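Local structure of putative metallopeptidase (3IEH) at residues L86-S91 with Q255-N260; Y179-E184 with E211-P216; D198-Y203 with A243-P248. The protein probably acts as a zinc-dependent metallocarboxypeptidase of the peptidase M14 family, removing residues from the C-terminal end of peptides. All coordinates share one frame; numbering follows the deposited sequence. Where two conformers were deposited one is given.

Interaction 1 (L86-S91 with Q255-N260); sequences LLHFLS and QRVLAN
A small helix-to-helix contact joins His-88 of helix 81-91 to Val-257 and Leu-258 near the start of helix 253-271. The nearest CA atoms, those of His-88 and Val-257, are 7.2 Å apart. The main feature is a CH-pi contact. Leu-258 CD2 sits over one face of the His-88 imidazole, 3.7 Å from the ring centroid and 26° off the ring normal. It is displaced toward the rim, so its nearest ring atom is His-88 NE2, at 3.4 Å. The root of the histidine packs too: His-88 CB touches Val-257 CG1 at 3.8 Å. With CG anti to the backbone N (chi1 180°), the ring is placed where Leu-258 CD2 can cover one of its faces. His-88 ND1 is hydrogen-bonded to Ser-261 OG, one turn on from Val-257, which would limit rotation of the ring. Replacing the histidine with an alanine would probably leave the Leu-258 methyl without the ring it rests on and the Ser-261 hydroxyl without this partner. The helices also meet beyond these residues. Leu-86 packs on Met-264, and Phe-89 on Ser-261, Thr-265 and Leu-268. Leu-87 and Leu-90 touch helix 25-39, so helix 81-91 packs against both helices.

Interaction 2 (Y179-E184 with E211-P216); sequences YVYSFE and EIDACP
Ile-212 lays its side chain against the outer ends of two tyrosines, Tyr-179 and Tyr-181. The pair sits on alternate residues of strand 179-183, so both rings reach the same isoleucine. Each of its branches has a partner. Ile-212 CG1 lies 3.8 Å from Tyr-179 CE2, approaching that ring obliquely. Ile-212 CG2 is shared: it is 3.7 Å from Tyr-179 OH and 3.2 Å from Tyr-181 OH. The Tyr-179 and Ile-212 side chains come from opposite directions, whereas Tyr-181 meets Ile-212 at a slant. CG2 is anti to the backbone N of Ile-212 and CG1 anti to its carbonyl carbon (chi1 -49°), which sends CG1 to the Tyr-179 ring and CG2 to the two hydroxyls. The Tyr-179 hydroxyl has its polar partner elsewhere, in a hydrogen bond with Asp-172 OD2. Ile-212 is the first residue of a type II' beta turn ending at Cys-215. Asp-213, next in the turn, is poorly ordered and only skirts Tyr-181. The Tyr-179 side chain comes within about 3 Å of that of Glu-246, the predicted proton donor/acceptor, and about 8 Å from the zinc ion. Through Tyr-179 the turn thus touches a residue next to the probable active site. Strand 179-183 lies between strands 242-248 and 221-223 in the main sheet. Tyr-181 and Cys-215 both touch Ile-222 of strand 221-223.

Interaction 3 (D198-Y203 with A243-P248); sequences DTLGGY and ACTETP
Leu-200 of helix 191-201 supplies the whole tight part of this contact. Its two methyls fork over strand 242-248. Leu-200 CD2 meets Thr-247 CG2 at 3.8 Å, the two side chains crossing at about a right angle. Leu-200 CD1 reaches the other threonine and is 4.1 Å from Thr-245 CB. The same methyl rests 4.2 Å from the backbone oxygen Glu-246 O, so the leucine spans three strand residues. All four residues are buried. The threonine methyls are anti to their carbonyl carbons, and in Thr-247 (chi1 51°) this turns CG2 to the leucine while OG1 is hydrogen-bonded to Glu-171 OE2. Between the side chains the contact is therefore methyl against methyl or methine, and the buried Thr-247 hydroxyl is satisfied elsewhere.

The loose side lies around Leu-200, at Asp-198 and from Gly-202 on. Asp-198 and Gly-202 are exposed, and neither meets the strand. Tyr-203 is also clear of the strand and leans on Gln-255 and Ala-262 of helix 253-271. The CB of Glu-246 points away from segment 198-203, on the other face of the sheet. The glutamate side chain touches His-170, a zinc ligand, and lies about 4 Å from the zinc ion. A helix packs on one face of a mixed sheet, while the predicted catalytic glutamate lies on the other, near zinc held by His-76, Glu-79 and His-170. This layout is characteristic of the alpha/beta fold and active site of M14 metallocarboxypeptidases.

Overall arrangement
Interactions 2 and 3 share the main mixed sheet, in which strands 179-183 and 242-248 are neighbours. Their centres are about 12 Å apart, and Tyr-179 O to Glu-246 N and Tyr-181 O to Cys-244 N are probable hydrogen bonds between them. Interaction 1 joins helices 81-91 and 253-271. Its centre is about 12 Å from that of interaction 3 and about 23 Å from that of interaction 2. A probable hydrogen bond from Asn-260 ND2 to Thr-247 OG1 links interactions 1 and 3. Along the chain, interaction 1 spans the other two, and the segments of interactions 2 and 3 alternate. Interactions 2 and 3 thus meet at the strand carrying the predicted catalytic glutamate, and interaction 1 packs the helix that follows it.

Interaction 1 (L86-S91 with Q255-N260)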
ATOM      1  N   LEU A  86       6.814   5.584   1.551  1.00 18.01           N
ATOM      2  CA  LEU A  86       6.353   5.607   2.952  0.70 18.72           C
ATOM      3  C   LEU A  86       7.446   6.142   3.858  1.00 19.31           C
ATOM      4  O   LEU A  86       7.159   6.906   4.776  1.00 19.30           O
ATOM      5  CB  LEU A  86       5.888   4.230   3.433  0.70 16.99           C
ATOM      6  CG  LEU A  86       5.172   4.176   4.788  0.70 21.04           C
ATOM      7  CD1 LEU A  86       4.174   5.332   5.008  0.70  6.12           C
ATOM      8  CD2 LEU A  86       4.453   2.830   4.941  0.70 17.71           C
ATOM      9  N   LEU A  87       8.697   5.766   3.593  1.00 18.33           N
ATOM     10  CA  LEU A  87       9.801   6.281   4.391  1.00 19.41           C
ATOM     11  C   LEU A  87       9.898   7.786   4.222  1.00 20.20           C
ATOM     12  O   LEU A  87      10.132   8.500   5.177  1.00 22.94           O
ATOM     13  CB  LEU A  87      11.159   5.653   4.012  1.00 19.34           C
ATOM     14  CG  LEU A  87      11.531   4.321   4.664  1.00 25.81           C
ATOM     15  CD1 LEU A  87      12.911   3.807   4.118  1.00 17.91           C
ATOM     16  CD2 LEU A  87      11.575   4.483   6.194  1.00 30.92           C
ATOM     17  N   HIS A  88       9.754   8.263   2.991  1.00 20.16           N
ATOM     18  CA  HIS A  88       9.828   9.674   2.726  1.00 19.19           C
ATOM     19  C   HIS A  88       8.772  10.422   3.538  1.00 19.00           C
ATOM     20  O   HIS A  88       9.068  11.401   4.233  1.00 15.73           O
ATOM     21  CB  HIS A  88       9.617   9.964   1.255  1.00 18.59           C
ATOM     22  CG  HIS A  88       9.685  11.415   0.954  1.00 20.90           C
ATOM     23  ND1 HIS A  88       8.578  12.234   1.021  1.00 20.76           N
ATOM     24  CD2 HIS A  88      10.739  12.217   0.685  1.00 20.89           C
ATOM     25  CE1 HIS A  88       8.942  13.475   0.759  1.00 21.56           C
ATOM     26  NE2 HIS A  88      10.248  13.491   0.547  1.00 16.38           N
ATOM     27  N   PHE A  89       7.548   9.930   3.445  1.00 18.04           N
ATOM     28  CA  PHE A  89       6.421  10.492   4.165  1.00 19.49           C
ATOM     29  C   PHE A  89       6.644  10.548   5.677  1.00 21.09           C
ATOM     30  O   PHE A  89       6.311  11.540   6.313  1.00 22.83           O
ATOM     31  CB  PHE A  89       5.181   9.667   3.846  1.00 17.73           C
ATOM     32  CG  PHE A  89       4.048   9.892   4.772  1.00 22.53           C
ATOM     33  CD1 PHE A  89       3.151  10.936   4.554  1.00 28.14           C
ATOM     34  CD2 PHE A  89       3.838   9.032   5.842  1.00 31.69           C
ATOM     35  CE1 PHE A  89       2.078  11.125   5.387  1.00 33.90           C
ATOM     36  CE2 PHE A  89       2.768   9.217   6.694  1.00 36.95           C
ATOM     37  CZ  PHE A  89       1.885  10.276   6.472  1.00 36.76           C
ATOM     38  N   LEU A  90       7.198   9.482   6.246  1.00 21.45           N
ATOM     39  CA  LEU A  90       7.426   9.418   7.679  1.00 22.99           C
ATOM     40  C   LEU A  90       8.506  10.382   8.105  1.00 24.13           C
ATOM     41  O   LEU A  90       8.413  10.976   9.181  1.00 24.88           O
ATOM     42  CB  LEU A  90       7.815   8.009   8.127  1.00 20.94           C
ATOM     43  CG  LEU A  90       6.679   7.004   7.980  1.00 24.61           C
ATOM     44  CD1 LEU A  90       7.204   5.566   8.186  1.00 21.89           C
ATOM     45  CD2 LEU A  90       5.499   7.359   8.902  1.00 15.56           C
ATOM     46  N   SER A  91       9.529  10.530   7.268  1.00 23.96           N
ATOM     47  CA  SER A  91      10.635  11.420   7.574  1.00 23.87           C
ATOM     48  C   SER A  91      10.093  12.837   7.733  1.00 24.41           C
ATOM     49  O   SER A  91      10.602  13.614   8.522  1.00 23.35           O
ATOM     50  CB  SER A  91      11.717  11.363   6.499  1.00 21.94           C
ATOM     51  OG  SER A  91      11.302  12.041   5.332  1.00 26.66           O
ATOM     52  N   GLN A 255      10.646  10.569  -8.395  1.00 17.24           N
ATOM     53  CA  GLN A 255       9.340  11.162  -8.653  1.00 19.04           C
ATOM     54  C   GLN A 255       8.239  10.255  -8.122  1.00 18.70           C
ATOM     55  O   GLN A 255       7.221  10.736  -7.586  1.00 17.02           O
ATOM     56  CB  GLN A 255       9.129  11.392 -10.146  1.00 19.92           C
ATOM     57  CG  GLN A 255       9.740  12.671 -10.628  1.00 30.59           C
ATOM     58  CD  GLN A 255       8.946  13.888 -10.157  1.00 30.94           C
ATOM     59  OE1 GLN A 255       7.751  14.029 -10.472  1.00 37.85           O
ATOM     60  NE2 GLN A 255       9.607  14.775  -9.423  1.00 26.76           N
ATOM     61  N   ARG A 256       8.451   8.942  -8.263  1.00 17.98           N
ATOM     62  CA  ARG A 256       7.478   7.963  -7.771  1.00 18.29           C
ATOM     63  C   ARG A 256       7.455   7.964  -6.243  1.00 16.76           C
ATOM     64  O   ARG A 256       6.394   7.953  -5.641  1.00 14.53           O
ATOM     65  CB  ARG A 256       7.762   6.572  -8.368  1.00 17.79           C
ATOM     66  CG  ARG A 256       7.447   6.512  -9.871  1.00 22.05           C
ATOM     67  CD  ARG A 256       8.436   5.642 -10.641  1.00 18.16           C
ATOM     68  NE  ARG A 256       8.601   4.350 -10.001  1.00 18.27           N
ATOM     69  CZ  ARG A 256       9.606   3.509 -10.243  1.00 15.80           C
ATOM     70  NH1 ARG A 256      10.544   3.793 -11.132  1.00 22.61           N
ATOM     71  NH2 ARG A 256       9.669   2.365  -9.589  1.00 20.80           N
ATOM     72  N   VAL A 257       8.638   8.019  -5.626  1.00 18.01           N
ATOM     73  CA  VAL A 257       8.750   8.112  -4.177  1.00 16.31           C
ATOM     74  C   VAL A 257       7.951   9.323  -3.687  1.00 17.26           C
ATOM     75  O   VAL A 257       7.146   9.210  -2.756  1.00 18.15           O
ATOM     76  CB  VAL A 257      10.214   8.280  -3.719  1.00 17.41           C
ATOM     77  CG1 VAL A 257      10.268   8.547  -2.215  1.00 14.64           C
ATOM     78  CG2 VAL A 257      11.047   7.080  -4.095  1.00  5.47           C
ATOM     79  N   LEU A 258       8.178  10.478  -4.310  1.00 17.70           N
ATOM     80  CA  LEU A 258       7.483  11.729  -3.927  1.00 16.87           C
ATOM     81  C   LEU A 258       5.998  11.669  -4.198  1.00 15.26           C
ATOM     82  O   LEU A 258       5.198  12.178  -3.398  1.00 16.53           O
ATOM     83  CB  LEU A 258       8.081  12.943  -4.647  1.00 16.52           C
ATOM     84  CG  LEU A 258       9.530  13.272  -4.244  1.00 21.39           C
ATOM     85  CD1 LEU A 258      10.034  14.442  -5.052  1.00 16.77           C
ATOM     86  CD2 LEU A 258       9.694  13.556  -2.757  1.00 13.79           C
ATOM     87  N   ALA A 259       5.622  11.042  -5.307  1.00 15.47           N
ATOM     88  CA  ALA A 259       4.181  10.856  -5.648  1.00 14.21           C
ATOM     89  C   ALA A 259       3.474   9.973  -4.623  1.00 12.48           C
ATOM     90  O   ALA A 259       2.338  10.242  -4.235  1.00 13.55           O
ATOM     91  CB  ALA A 259       4.020  10.245  -7.067  1.00 11.51           C
ATOM     92  N   ASN A 260       4.141   8.889  -4.234  1.00 13.13           N
ATOM     93  CA  ASN A 260       3.631   7.955  -3.240  1.00 14.20           C
ATOM     94  C   ASN A 260       3.482   8.649  -1.886  1.00 17.30           C
ATOM     95  O   ASN A 260       2.491   8.454  -1.195  1.00 19.28           O
ATOM     96  CB  ASN A 260       4.543   6.724  -3.161  1.00 16.93           C
ATOM     97  CG  ASN A 260       4.195   5.675  -4.226  1.00 15.87           C
ATOM     98  OD1 ASN A 260       3.273   4.903  -4.042  1.00 16.26           O
ATOM     99  ND2 ASN A 260       4.928   5.658  -5.333  1.00 20.77           N
TER

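Interaction 2 (Y179-E184 with E211-P216)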
ATOM      1  N   TYR A 179      -2.636   5.849 -12.169  1.00 11.62           N
ATOM      2  CA  TYR A 179      -4.054   5.591 -11.999  1.00 10.71           C
ATOM      3  C   TYR A 179      -4.300   5.101 -10.588  1.00 10.92           C
ATOM      4  O   TYR A 179      -3.361   4.896  -9.803  1.00 11.11           O
ATOM      5  CB  TYR A 179      -4.618   4.632 -13.077  1.00 12.72           C
ATOM      6  CG  TYR A 179      -3.936   3.299 -13.137  1.00 10.32           C
ATOM      7  CD1 TYR A 179      -2.704   3.149 -13.811  1.00  7.18           C
ATOM      8  CD2 TYR A 179      -4.517   2.173 -12.537  1.00 11.75           C
ATOM      9  CE1 TYR A 179      -2.061   1.912 -13.872  1.00 10.96           C
ATOM     10  CE2 TYR A 179      -3.882   0.913 -12.584  1.00 12.90           C
ATOM     11  CZ  TYR A 179      -2.643   0.794 -13.231  1.00 15.99           C
ATOM     12  OH  TYR A 179      -2.018  -0.438 -13.284  1.00 19.34           O
ATOM     13  N   VAL A 180      -5.575   4.983 -10.238  1.00 12.56           N
ATOM     14  CA  VAL A 180      -5.965   4.620  -8.888  1.00 14.24           C
ATOM     15  C   VAL A 180      -7.261   3.814  -8.892  1.00 15.22           C
ATOM     16  O   VAL A 180      -8.179   4.156  -9.603  1.00 14.09           O
ATOM     17  CB  VAL A 180      -6.147   5.882  -7.995  1.00 15.18           C
ATOM     18  CG1 VAL A 180      -6.989   6.913  -8.697  1.00 16.71           C
ATOM     19  CG2 VAL A 180      -6.795   5.494  -6.673  1.00 10.95           C
ATOM     20  N   TYR A 181      -7.287   2.728  -8.121  1.00 15.60           N
ATOM     21  CA  TYR A 181      -8.476   1.923  -7.886  1.00 17.21           C
ATOM     22  C   TYR A 181      -9.056   2.503  -6.624  1.00 16.64           C
ATOM     23  O   TYR A 181      -8.339   2.603  -5.654  1.00 17.23           O
ATOM     24  CB  TYR A 181      -8.128   0.444  -7.574  1.00 17.28           C
ATOM     25  CG  TYR A 181      -7.466  -0.356  -8.688  1.00 18.77           C
ATOM     26  CD1 TYR A 181      -6.082  -0.351  -8.860  1.00 24.70           C
ATOM     27  CD2 TYR A 181      -8.217  -1.145  -9.535  1.00 17.71           C
ATOM     28  CE1 TYR A 181      -5.476  -1.087  -9.875  1.00 21.59           C
ATOM     29  CE2 TYR A 181      -7.628  -1.873 -10.551  1.00 18.25           C
ATOM     30  CZ  TYR A 181      -6.269  -1.853 -10.718  1.00 24.49           C
ATOM     31  OH  TYR A 181      -5.712  -2.598 -11.740  1.00 31.17           O
ATOM     32  N   SER A 182     -10.337   2.850  -6.601  1.00 17.77           N
ATOM     33  CA  SER A 182     -10.959   3.356  -5.356  1.00 17.92           C
ATOM     34  C   SER A 182     -12.265   2.636  -5.047  1.00 18.82           C
ATOM     35  O   SER A 182     -12.855   1.993  -5.922  1.00 16.97           O
ATOM     36  CB  SER A 182     -11.191   4.877  -5.379  1.00 17.06           C
ATOM     37  OG  SER A 182     -12.216   5.233  -6.285  1.00 20.11           O
ATOM     38  N   PHE A 183     -12.662   2.740  -3.776  1.00 20.62           N
ATOM     39  CA  PHE A 183     -13.877   2.139  -3.239  1.00 22.38           C
ATOM     40  C   PHE A 183     -14.574   3.177  -2.379  1.00 24.79           C
ATOM     41  O   PHE A 183     -13.986   3.694  -1.418  1.00 25.83           O
ATOM     42  CB  PHE A 183     -13.564   0.914  -2.391  1.00 21.37           C
ATOM     43  CG  PHE A 183     -12.891  -0.181  -3.149  1.00 22.03           C
ATOM     44  CD1 PHE A 183     -11.513  -0.183  -3.310  1.00 27.00           C
ATOM     45  CD2 PHE A 183     -13.629  -1.185  -3.739  1.00 21.18           C
ATOM     46  CE1 PHE A 183     -10.887  -1.190  -4.009  1.00 18.34           C
ATOM     47  CE2 PHE A 183     -13.012  -2.177  -4.469  1.00 16.12           C
ATOM     48  CZ  PHE A 183     -11.639  -2.181  -4.593  1.00 21.72           C
ATOM     49  N   GLU A 184     -15.802   3.526  -2.766  1.00 24.71           N
ATOM     50  CA  GLU A 184     -16.622   4.449  -1.987  1.00 23.74           C
ATOM     51  C   GLU A 184     -18.041   3.926  -2.020  1.00 22.96           C
ATOM     52  O   GLU A 184     -18.465   3.368  -3.019  1.00 23.69           O
ATOM     53  CB  GLU A 184     -16.610   5.867  -2.557  1.00 24.81           C
ATOM     54  CG  GLU A 184     -15.274   6.605  -2.557  1.00 23.05           C
ATOM     55  CD  GLU A 184     -15.457   8.043  -2.977  1.00 22.86           C
ATOM     56  OE1 GLU A 184     -16.305   8.719  -2.366  1.00 31.21           O
ATOM     57  OE2 GLU A 184     -14.784   8.507  -3.913  1.00 23.31           O
ATOM     58  N   GLU A 211      -7.870  -0.567 -20.281  1.00 44.65           N
ATOM     59  CA  GLU A 211      -8.361  -1.464 -19.256  1.00 49.22           C
ATOM     60  C   GLU A 211      -7.162  -2.100 -18.573  1.00 50.04           C
ATOM     61  O   GLU A 211      -6.175  -2.422 -19.222  1.00 51.11           O
ATOM     62  CB  GLU A 211      -9.344  -2.514 -19.816  1.00 51.55           C
ATOM     63  CG  GLU A 211      -8.805  -3.427 -20.920  1.00 56.35           C
ATOM     64  CD  GLU A 211      -9.683  -4.666 -21.161  1.00 63.94           C
ATOM     65  OE1 GLU A 211     -10.911  -4.596 -20.909  1.00 67.42           O
ATOM     66  OE2 GLU A 211      -9.144  -5.706 -21.610  1.00 58.22           O
ATOM     67  N   ILE A 212      -7.214  -2.194 -17.252  1.00 53.12           N
ATOM     68  CA  ILE A 212      -6.217  -2.957 -16.493  1.00 55.08           C
ATOM     69  C   ILE A 212      -7.014  -4.230 -16.139  1.00 58.26           C
ATOM     70  O   ILE A 212      -8.043  -4.145 -15.458  1.00 59.16           O
ATOM     71  CB  ILE A 212      -5.668  -2.178 -15.271  1.00 52.91           C
ATOM     72  CG1 ILE A 212      -5.253  -0.759 -15.676  1.00 50.51           C
ATOM     73  CG2 ILE A 212      -4.474  -2.893 -14.657  1.00 54.39           C
ATOM     74  CD1 ILE A 212      -4.144  -0.689 -16.691  1.00 49.22           C
ATOM     75  N   ASP A 213      -6.569  -5.384 -16.661  1.00 60.67           N
ATOM     76  CA  ASP A 213      -7.323  -6.655 -16.580  1.00 62.37           C
ATOM     77  C   ASP A 213      -8.603  -6.495 -17.444  1.00 62.53           C
ATOM     78  O   ASP A 213      -8.557  -5.847 -18.503  1.00 63.57           O
ATOM     79  CB  ASP A 213      -7.617  -7.059 -15.111  1.00 63.03           C
ATOM     80  CG  ASP A 213      -6.354  -7.034 -14.218  1.00 66.60           C
ATOM     81  OD1 ASP A 213      -5.230  -7.208 -14.753  1.00 72.36           O
ATOM     82  OD2 ASP A 213      -6.490  -6.849 -12.979  1.00 66.37           O
ATOM     83  N   ALA A 214      -9.739  -7.054 -17.028  1.00 61.82           N
ATOM     84  CA  ALA A 214     -10.978  -6.793 -17.767  1.00 60.12           C
ATOM     85  C   ALA A 214     -11.575  -5.489 -17.264  1.00 57.73           C
ATOM     86  O   ALA A 214     -12.733  -5.194 -17.557  1.00 58.11           O
ATOM     87  CB  ALA A 214     -11.973  -7.941 -17.612  1.00 61.03           C
ATOM     88  N   CYS A 215     -10.769  -4.704 -16.533  1.00 54.95           N
ATOM     89  CA  CYS A 215     -11.212  -3.443 -15.905  1.00 52.81           C
ATOM     90  C   CYS A 215     -10.930  -2.140 -16.640  1.00 46.59           C
ATOM     91  O   CYS A 215      -9.781  -1.729 -16.758  1.00 45.61           O
ATOM     92  CB  CYS A 215     -10.638  -3.310 -14.506  1.00 52.80           C
ATOM     93  SG  CYS A 215     -11.919  -3.404 -13.316  1.00 69.81           S
ATOM     94  N   PRO A 216     -11.993  -1.449 -17.069  1.00 41.12           N
ATOM     95  CA  PRO A 216     -11.761  -0.168 -17.726  1.00 37.78           C
ATOM     96  C   PRO A 216     -11.312   0.930 -16.736  1.00 33.44           C
ATOM     97  O   PRO A 216     -11.820   1.019 -15.602  1.00 31.22           O
ATOM     98  CB  PRO A 216     -13.113   0.165 -18.369  1.00 36.92           C
ATOM     99  CG  PRO A 216     -14.142  -0.621 -17.578  1.00 39.07           C
ATOM    100  CD  PRO A 216     -13.430  -1.745 -16.876  1.00 41.33           C
TER

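Interaction 3 (D198-Y203 with A243-P248)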
ATOM      1  N   ASP A 198      -6.141  13.221  -8.863  1.00 15.76           N
ATOM      2  CA  ASP A 198      -5.487  14.507  -9.113  1.00 17.16           C
ATOM      3  C   ASP A 198      -4.084  14.630  -8.492  1.00 17.05           C
ATOM      4  O   ASP A 198      -3.190  15.224  -9.101  1.00 17.62           O
ATOM      5  CB  ASP A 198      -6.377  15.681  -8.644  1.00 19.68           C
ATOM      6  CG  ASP A 198      -7.688  15.801  -9.455  1.00 21.91           C
ATOM      7  OD1 ASP A 198      -7.736  15.399 -10.641  1.00 20.74           O
ATOM      8  OD2 ASP A 198      -8.679  16.293  -8.897  1.00 30.51           O
ATOM      9  N   THR A 199      -3.887  14.094  -7.293  1.00 16.53           N
ATOM     10  CA  THR A 199      -2.572  14.138  -6.650  1.00 18.24           C
ATOM     11  C   THR A 199      -1.523  13.435  -7.515  1.00 18.79           C
ATOM     12  O   THR A 199      -0.437  13.966  -7.774  1.00 19.83           O
ATOM     13  CB  THR A 199      -2.602  13.482  -5.250  1.00 19.15           C
ATOM     14  OG1 THR A 199      -3.594  14.137  -4.443  1.00 19.82           O
ATOM     15  CG2 THR A 199      -1.250  13.576  -4.585  1.00  9.39           C
ATOM     16  N   LEU A 200      -1.852  12.242  -7.980  1.00 19.42           N
ATOM     17  CA  LEU A 200      -0.942  11.509  -8.886  1.00 19.07           C
ATOM     18  C   LEU A 200      -0.776  12.281 -10.195  1.00 16.66           C
ATOM     19  O   LEU A 200       0.331  12.375 -10.744  1.00 15.25           O
ATOM     20  CB  LEU A 200      -1.484  10.107  -9.172  1.00 19.31           C
ATOM     21  CG  LEU A 200      -1.664   9.167  -7.976  1.00 20.20           C
ATOM     22  CD1 LEU A 200      -2.194   7.824  -8.489  1.00 16.87           C
ATOM     23  CD2 LEU A 200      -0.320   9.000  -7.237  1.00 15.81           C
ATOM     24  N   GLY A 201      -1.884  12.854 -10.664  1.00 14.50           N
ATOM     25  CA  GLY A 201      -1.896  13.660 -11.878  1.00 14.10           C
ATOM     26  C   GLY A 201      -0.965  14.838 -11.785  1.00 14.96           C
ATOM     27  O   GLY A 201      -0.564  15.364 -12.789  1.00 15.98           O
ATOM     28  N   GLY A 202      -0.619  15.265 -10.572  1.00 17.85           N
ATOM     29  CA  GLY A 202       0.343  16.348 -10.389  1.00 18.17           C
ATOM     30  C   GLY A 202       1.783  15.931 -10.619  1.00 18.68           C
ATOM     31  O   GLY A 202       2.634  16.780 -10.780  1.00 18.40           O
ATOM     32  N   TYR A 203       2.065  14.630 -10.606  1.00 19.98           N
ATOM     33  CA  TYR A 203       3.416  14.116 -10.867  1.00 20.73           C
ATOM     34  C   TYR A 203       3.530  13.426 -12.203  1.00 22.59           C
ATOM     35  O   TYR A 203       4.620  13.404 -12.788  1.00 21.82           O
ATOM     36  CB  TYR A 203       3.849  13.100  -9.802  1.00 19.57           C
ATOM     37  CG  TYR A 203       3.969  13.719  -8.451  1.00 19.76           C
ATOM     38  CD1 TYR A 203       2.852  13.855  -7.653  1.00 17.28           C
ATOM     39  CD2 TYR A 203       5.182  14.216  -7.985  1.00 16.63           C
ATOM     40  CE1 TYR A 203       2.922  14.432  -6.408  1.00 19.01           C
ATOM     41  CE2 TYR A 203       5.260  14.817  -6.730  1.00 19.48           C
ATOM     42  CZ  TYR A 203       4.122  14.918  -5.950  1.00 16.38           C
ATOM     43  OH  TYR A 203       4.140  15.501  -4.702  1.00 24.09           O
ATOM     44  N   ALA A 243      -8.408   2.849  -1.386  1.00 18.01           N
ATOM     45  CA  ALA A 243      -7.758   3.257  -2.628  1.00 17.70           C
ATOM     46  C   ALA A 243      -6.504   2.428  -2.795  1.00 18.70           C
ATOM     47  O   ALA A 243      -5.779   2.173  -1.812  1.00 18.95           O
ATOM     48  CB  ALA A 243      -7.387   4.743  -2.608  1.00 16.62           C
ATOM     49  N   CYS A 244      -6.262   1.994  -4.029  1.00 16.31           N
ATOM     50  CA  CYS A 244      -5.007   1.365  -4.388  1.00 16.96           C
ATOM     51  C   CYS A 244      -4.394   2.229  -5.481  1.00 16.44           C
ATOM     52  O   CYS A 244      -4.815   2.170  -6.619  1.00 17.28           O
ATOM     53  CB  CYS A 244      -5.205  -0.050  -4.894  1.00 18.30           C
ATOM     54  SG  CYS A 244      -3.691  -0.747  -5.664  1.00 24.90           S
ATOM     55  N   THR A 245      -3.421   3.053  -5.122  1.00 15.25           N
ATOM     56  CA  THR A 245      -2.802   3.952  -6.076  1.00 17.15           C
ATOM     57  C   THR A 245      -1.767   3.185  -6.883  1.00 19.11           C
ATOM     58  O   THR A 245      -1.124   2.266  -6.375  1.00 16.79           O
ATOM     59  CB  THR A 245      -2.106   5.138  -5.375  1.00 18.87           C
ATOM     60  OG1 THR A 245      -1.137   4.627  -4.472  1.00 10.84           O
ATOM     61  CG2 THR A 245      -3.130   6.013  -4.589  1.00  9.81           C
ATOM     62  N   GLU A 246      -1.634   3.559  -8.152  1.00 18.96           N
ATOM     63  CA  GLU A 246      -0.662   2.932  -9.046  1.00 18.43           C
ATOM     64  C   GLU A 246       0.181   4.038  -9.697  1.00 15.18           C
ATOM     65  O   GLU A 246      -0.283   4.722 -10.592  1.00 12.57           O
ATOM     66  CB  GLU A 246      -1.399   2.117 -10.120  1.00 19.24           C
ATOM     67  CG  GLU A 246      -2.191   0.945  -9.560  1.00 23.57           C
ATOM     68  CD  GLU A 246      -1.354  -0.309  -9.322  1.00 30.72           C
ATOM     69  OE1 GLU A 246      -0.157  -0.400  -9.710  1.00 26.18           O
ATOM     70  OE2 GLU A 246      -1.927  -1.233  -8.742  1.00 32.77           O
ATOM     71  N   THR A 247       1.390   4.247  -9.194  1.00 13.21           N
ATOM     72  CA  THR A 247       2.336   5.129  -9.845  1.00 12.51           C
ATOM     73  C   THR A 247       3.050   4.365 -10.975  1.00 11.78           C
ATOM     74  O   THR A 247       3.277   3.148 -10.904  1.00 12.13           O
ATOM     75  CB  THR A 247       3.365   5.740  -8.852  1.00 13.85           C
ATOM     76  OG1 THR A 247       3.972   4.708  -8.054  1.00  7.22           O
ATOM     77  CG2 THR A 247       2.703   6.776  -7.958  1.00 10.59           C
ATOM     78  N   PRO A 248       3.403   5.065 -12.035  1.00 11.65           N
ATOM     79  CA  PRO A 248       4.001   4.385 -13.184  1.00 13.26           C
ATOM     80  C   PRO A 248       5.487   4.113 -13.023  1.00 14.49           C
ATOM     81  O   PRO A 248       6.288   5.063 -12.988  1.00 16.01           O
ATOM     82  CB  PRO A 248       3.753   5.372 -14.332  1.00 13.15           C
ATOM     83  CG  PRO A 248       3.685   6.725 -13.653  1.00 14.23           C
ATOM     84  CD  PRO A 248       3.126   6.488 -12.287  1.00 13.09           C
TER